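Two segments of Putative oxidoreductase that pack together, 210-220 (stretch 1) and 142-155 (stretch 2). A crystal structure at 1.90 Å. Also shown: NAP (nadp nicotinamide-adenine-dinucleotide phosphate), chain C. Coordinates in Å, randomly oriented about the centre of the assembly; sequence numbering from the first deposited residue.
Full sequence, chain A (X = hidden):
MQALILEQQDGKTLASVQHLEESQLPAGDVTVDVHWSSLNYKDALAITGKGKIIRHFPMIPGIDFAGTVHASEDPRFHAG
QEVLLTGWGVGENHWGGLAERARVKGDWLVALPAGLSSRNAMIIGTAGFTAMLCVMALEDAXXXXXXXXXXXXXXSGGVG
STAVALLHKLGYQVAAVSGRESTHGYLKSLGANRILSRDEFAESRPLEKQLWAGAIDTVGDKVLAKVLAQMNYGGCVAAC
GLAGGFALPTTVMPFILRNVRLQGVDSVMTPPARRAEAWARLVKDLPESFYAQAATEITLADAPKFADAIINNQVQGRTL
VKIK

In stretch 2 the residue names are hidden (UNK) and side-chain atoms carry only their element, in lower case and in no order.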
# COMPACT_ATOMS: atom_id res chain seq x y z
N GLN A 210 10.69 10.80 -9.98
CA GLN A 210 9.26 10.56 -9.95
C GLN A 210 8.70 10.53 -11.36
O GLN A 210 8.77 11.53 -12.06
CB GLN A 210 8.55 11.66 -9.15
CG GLN A 210 8.92 11.65 -7.68
CD GLN A 210 8.29 12.81 -6.91
OE1 GLN A 210 7.08 12.97 -6.87
NE2 GLN A 210 9.14 13.63 -6.31
N LEU A 211 8.15 9.38 -11.75
CA LEU A 211 7.63 9.18 -13.11
C LEU A 211 6.12 8.91 -13.20
O LEU A 211 5.47 9.36 -14.16
CB LEU A 211 8.35 8.02 -13.81
CG LEU A 211 9.88 8.06 -13.83
CD1 LEU A 211 10.44 6.79 -14.48
CD2 LEU A 211 10.38 9.32 -14.54
N TRP A 212 5.57 8.15 -12.26
CA TRP A 212 4.24 7.55 -12.43
C TRP A 212 3.20 8.04 -11.41
O TRP A 212 3.48 8.05 -10.22
CB TRP A 212 4.32 6.03 -12.31
CG TRP A 212 5.52 5.41 -12.95
CD1 TRP A 212 6.51 4.71 -12.32
CD2 TRP A 212 5.85 5.42 -14.34
NE1 TRP A 212 7.46 4.30 -13.25
CE2 TRP A 212 7.07 4.72 -14.49
CE3 TRP A 212 5.25 5.98 -15.48
CZ2 TRP A 212 7.69 4.56 -15.73
CZ3 TRP A 212 5.87 5.81 -16.72
CH2 TRP A 212 7.08 5.11 -16.83
N ALA A 213 2.01 8.39 -11.88
CA ALA A 213 0.89 8.69 -10.98
C ALA A 213 0.30 7.40 -10.42
O ALA A 213 -0.14 7.34 -9.27
CB ALA A 213 -0.19 9.50 -11.70
N GLY A 214 0.29 6.36 -11.24
CA GLY A 214 -0.27 5.07 -10.85
C GLY A 214 0.50 3.93 -11.51
O GLY A 214 1.29 4.14 -12.44
N ALA A 215 0.27 2.72 -11.03
CA ALA A 215 0.90 1.57 -11.65
C ALA A 215 0.08 0.32 -11.40
O ALA A 215 -0.56 0.17 -10.37
CB ALA A 215 2.34 1.38 -11.14
N ILE A 216 0.10 -0.57 -12.38
CA ILE A 216 -0.53 -1.87 -12.23
C ILE A 216 0.60 -2.87 -12.44
O ILE A 216 1.17 -2.93 -13.53
CB ILE A 216 -1.66 -2.06 -13.26
CG1 ILE A 216 -2.77 -1.02 -13.02
CG2 ILE A 216 -2.21 -3.49 -13.21
CD1 ILE A 216 -4.04 -1.22 -13.88
N ASP A 217 0.95 -3.60 -11.39
CA ASP A 217 2.10 -4.50 -11.45
C ASP A 217 1.71 -5.97 -11.41
O ASP A 217 0.96 -6.40 -10.52
CB ASP A 217 3.08 -4.24 -10.31
CG ASP A 217 4.25 -5.22 -10.33
OD1 ASP A 217 5.08 -5.16 -11.29
OD2 ASP A 217 4.33 -6.07 -9.42
N THR A 218 2.21 -6.72 -12.38
CA THR A 218 1.97 -8.14 -12.49
C THR A 218 3.25 -8.96 -12.34
O THR A 218 3.23 -10.17 -12.43
CB THR A 218 1.38 -8.47 -13.87
OG1 THR A 218 2.39 -8.31 -14.86
CG2 THR A 218 0.21 -7.55 -14.19
N VAL A 219 4.37 -8.28 -12.17
CA VAL A 219 5.68 -8.92 -12.13
C VAL A 219 6.29 -9.13 -10.75
O VAL A 219 6.92 -10.15 -10.51
CB VAL A 219 6.68 -8.14 -13.00
CG1 VAL A 219 8.03 -8.80 -12.99
CG2 VAL A 219 6.15 -7.97 -14.39
N GLY A 220 6.13 -8.17 -9.87
CA GLY A 220 6.70 -8.26 -8.55
C GLY A 220 8.21 -8.13 -8.60
O GLY A 220 8.78 -7.64 -9.55
N UNK A 142 -7.76 7.86 -6.00
CA UNK A 142 -7.94 9.18 -6.59
C UNK A 142 -7.02 9.47 -7.77
O UNK A 142 -6.80 10.63 -8.13
N UNK A 143 -6.47 8.43 -8.37
CA UNK A 143 -5.61 8.63 -9.56
C UNK A 143 -6.46 8.85 -10.81
O UNK A 143 -7.10 7.93 -11.31
c UNK A 143 -4.66 7.44 -9.82
c UNK A 143 -3.70 7.78 -10.96
c UNK A 143 -3.87 7.06 -8.56
c UNK A 143 -3.20 8.24 -7.87
N UNK A 144 -6.47 10.08 -11.33
CA UNK A 144 -7.31 10.44 -12.48
C UNK A 144 -6.41 10.57 -13.71
O UNK A 144 -5.20 10.78 -13.58
n UNK A 144 -7.13 16.21 -10.08
c UNK A 144 -8.24 15.50 -10.26
n UNK A 144 -9.44 16.09 -10.20
c UNK A 144 -8.00 11.78 -12.23
c UNK A 144 -8.85 11.86 -10.96
c UNK A 144 -9.29 13.30 -10.69
n UNK A 144 -8.14 14.19 -10.49
N UNK A 145 -6.99 10.47 -14.91
CA UNK A 145 -6.18 10.63 -16.13
C UNK A 145 -5.39 11.93 -16.16
O UNK A 145 -4.28 11.96 -16.70
c UNK A 145 -8.39 10.09 -15.22
c UNK A 145 -7.23 10.61 -17.25
c UNK A 145 -8.33 9.74 -16.71
N UNK A 146 -5.94 13.00 -15.60
CA UNK A 146 -5.20 14.26 -15.66
C UNK A 146 -4.00 14.24 -14.72
O UNK A 146 -3.14 15.11 -14.80
o UNK A 146 -8.90 15.92 -13.79
c UNK A 146 -6.10 15.44 -15.30
n UNK A 146 -7.48 17.58 -13.22
c UNK A 146 -7.75 16.33 -13.60
c UNK A 146 -6.55 15.43 -13.84
N UNK A 147 -3.95 13.27 -13.82
CA UNK A 147 -2.94 13.33 -12.75
C UNK A 147 -1.54 12.89 -13.17
O UNK A 147 -0.54 13.22 -12.53
c UNK A 147 -3.41 12.55 -11.51
o UNK A 147 -5.49 12.46 -10.32
c UNK A 147 -4.62 13.20 -10.84
o UNK A 147 -4.71 14.45 -10.83
N UNK A 148 -1.46 12.13 -14.25
CA UNK A 148 -0.17 11.72 -14.78
C UNK A 148 -0.20 10.33 -15.39
O UNK A 148 -1.25 9.72 -15.50
N UNK A 149 0.97 9.83 -15.74
CA UNK A 149 1.09 8.60 -16.52
C UNK A 149 0.92 7.37 -15.64
O UNK A 149 1.35 7.36 -14.50
c UNK A 149 2.47 8.60 -17.22
c UNK A 149 2.67 7.54 -18.26
o UNK A 149 4.27 6.93 -19.94
o UNK A 149 4.60 8.84 -18.90
c UNK A 149 3.94 7.79 -19.10
N UNK A 150 0.30 6.32 -16.18
CA UNK A 150 0.17 5.06 -15.46
C UNK A 150 0.99 3.95 -16.13
O UNK A 150 0.87 3.71 -17.34
c UNK A 150 -2.08 5.69 -14.57
c UNK A 150 -1.45 3.25 -14.74
c UNK A 150 -1.29 4.64 -15.38
N UNK A 151 1.86 3.29 -15.36
CA UNK A 151 2.69 2.22 -15.93
C UNK A 151 2.09 0.83 -15.66
O UNK A 151 1.57 0.57 -14.57
c UNK A 151 4.16 2.30 -15.43
c UNK A 151 5.04 1.25 -16.13
c UNK A 151 4.23 2.14 -13.94
N UNK A 152 2.14 -0.04 -16.67
CA UNK A 152 1.65 -1.42 -16.55
C UNK A 152 2.84 -2.33 -16.83
O UNK A 152 3.45 -2.22 -17.89
c UNK A 152 0.07 -3.21 -17.49
c UNK A 152 -0.64 -0.78 -17.44
c UNK A 152 0.54 -1.74 -17.60
N UNK A 153 3.17 -3.21 -15.90
CA UNK A 153 4.30 -4.12 -16.07
C UNK A 153 3.75 -5.49 -16.53
O UNK A 153 2.54 -5.71 -16.51
c UNK A 153 5.12 -4.27 -14.77
o UNK A 153 4.31 -4.86 -13.75
c UNK A 153 5.59 -2.88 -14.27
N UNK A 154 4.63 -6.38 -16.98
CA UNK A 154 4.18 -7.61 -17.62
C UNK A 154 3.07 -7.31 -18.63
O UNK A 154 2.10 -8.05 -18.73
N UNK A 155 3.25 -6.24 -19.40
CA UNK A 155 2.15 -5.63 -20.15
C UNK A 155 1.52 -6.47 -21.25
O UNK A 155 0.34 -6.28 -21.58
c UNK A 155 2.61 -4.28 -20.72
PA NAP C . 0.87 -13.71 -18.10
O1A NAP C . -0.13 -13.64 -19.19
O2A NAP C . 1.85 -14.80 -18.16
O5B NAP C . 1.60 -12.30 -17.93
C5B NAP C . 2.78 -12.23 -17.19
C4B NAP C . 3.68 -11.27 -17.94
O4B NAP C . 4.79 -10.98 -17.15
C3B NAP C . 4.21 -11.86 -19.25
O3B NAP C . 3.37 -11.52 -20.33
C2B NAP C . 5.56 -11.19 -19.39
O2B NAP C . 5.36 -9.97 -20.06
C1B NAP C . 5.95 -10.88 -17.96
N9A NAP C . 6.94 -11.83 -17.43
C8A NAP C . 6.91 -13.20 -17.53
N7A NAP C . 8.00 -13.69 -16.88
C5A NAP C . 8.70 -12.65 -16.37
C6A NAP C . 9.88 -12.59 -15.63
N6A NAP C . 10.54 -13.68 -15.30
N1A NAP C . 10.35 -11.36 -15.24
C2A NAP C . 9.68 -10.21 -15.59
N3A NAP C . 8.51 -10.28 -16.33
C4A NAP C . 8.04 -11.48 -16.71
O3 NAP C . 0.10 -13.86 -16.69
PN NAP C . -1.32 -13.27 -16.23
O1N NAP C . -2.36 -14.32 -16.33
O2N NAP C . -1.50 -11.99 -16.94
O5D NAP C . -0.97 -13.01 -14.68
C5D NAP C . 0.02 -12.06 -14.36
C4D NAP C . 0.44 -12.23 -12.91
O4D NAP C . -0.65 -11.91 -12.09
C3D NAP C . 0.81 -13.67 -12.59
O3D NAP C . 1.87 -13.68 -11.67
C2D NAP C . -0.44 -14.23 -11.94
O2D NAP C . -0.13 -15.24 -11.02
C1D NAP C . -0.96 -12.99 -11.24
N1N NAP C . -2.41 -13.01 -10.99
C2N NAP C . -2.83 -12.95 -9.70
C3N NAP C . -4.19 -12.94 -9.38
C7N NAP C . -4.57 -12.36 -8.05
O7N NAP C . -5.69 -12.86 -7.36
N7N NAP C . -3.83 -11.39 -7.55
C4N NAP C . -5.12 -12.98 -10.42
C5N NAP C . -4.68 -13.04 -11.75
C6N NAP C . -3.31 -13.04 -12.02
P2B NAP C . 6.47 -9.39 -21.08
O1X NAP C . 5.80 -8.29 -21.87
O2X NAP C . 7.63 -8.83 -20.30
O3X NAP C . 6.91 -10.51 -21.98
O HOH W 1 5.92 9.75 -16.81
O HOH W 2 3.29 10.91 -14.36

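Position 142 has no side-chain atoms, and its phi of 80° follows the end of a helix in a Schellman motif. Positive phi favours glycine: Gly-142. Position 143 carries four carbons, forked at the first, with one arm two carbons long. This is Ile-143, whose CD1 lies 3.5 Å from Ala-213 O and whose CG2 lies 4.0 Å from Ala-213 CB, a branched aliphatic shape suited to a buried site.

Position 144 extends through three carbons and a nitrogen to a carbon bearing two more nitrogens, a guanidinium group, so it is Arg-144; it points away from stretch 1 and is exposed. At 145 three carbons close a ring onto the backbone nitrogen, which defines Pro-145, exposed and untouched by stretch 1. Position 146 has three carbons, the last carrying two terminal atoms, one oxygen and one nitrogen: an amide, Gln-146, again in the open.

Position 147 has two carbons, the second carrying two oxygens, hence Asp-147. The short carboxylate closes the turn: OD2 accepts from Arg-144 N at 2.8 Å, and OD1 forms a salt bridge with Arg-144 NH2 at 3.1 Å. Position 148 has no side chain. Its phi/psi of 146/-172 would jam a CB against the preceding carbonyl oxygen, and that CB would also sit tightly, 3.2 Å, against the CB of Ala-213. Gly-148 answers both constraints.

Position 149 has three carbons, the third carrying two oxygens: Glu-149. Its CD lies 3.6 Å from Trp-212 CZ3, near the plane of the ring at its edge. A water donates to Glu-149 OE1 (2.6 Å) and to Leu-211 O (2.7 Å), so the partly exposed acid keeps a polar partner.

Positions 150, 151 and 152 each show one carbon carrying two more, the mark of valine, whose beta-branching suits an extended strand. Val-150 and Val-152 share a sheet face with Ile-216. Val-151 lies on the face with Ala-215, its CG1 3.5 Å from Ala-215 CB; the same CG1 sits over the five-membered ring of Trp-212 in a CH-pi contact.

At 153 one carbon carries an oxygen and a carbon: Thr-153. Its OG1 donates to Asp-217 OD1 at 2.6 Å and accepts from Thr-218 N at 3.1 Å, a double role that a hydroxyl can fill. Position 154 lacks a side chain; a CB would clash with Thr-218 OG1 at 2.2 Å, and phi is positive, so Gly-154 fits. Position 155 has one carbon, Ala-155, pointing away from stretch 1.

The contact is a parallel strand pairing. Its backbone ladder runs from Ala-213 N to Glu-149 O (2.9 Å), through Val-151 N to Gly-214 O (3.1 Å) and Ile-216 N to Val-151 O (2.9 Å), to Thr-153 N and Ile-216 O (3.1 Å). Apolar side chains pack along the sheet, while Thr-153, Asp-217 and Thr-218 tie the strand ends together beside the bound NADP, which approaches Gly-154 CA through its O4B at 3.5 Å.

Stretch 2, residues 142-155: GIRPQDGEVVVTGA
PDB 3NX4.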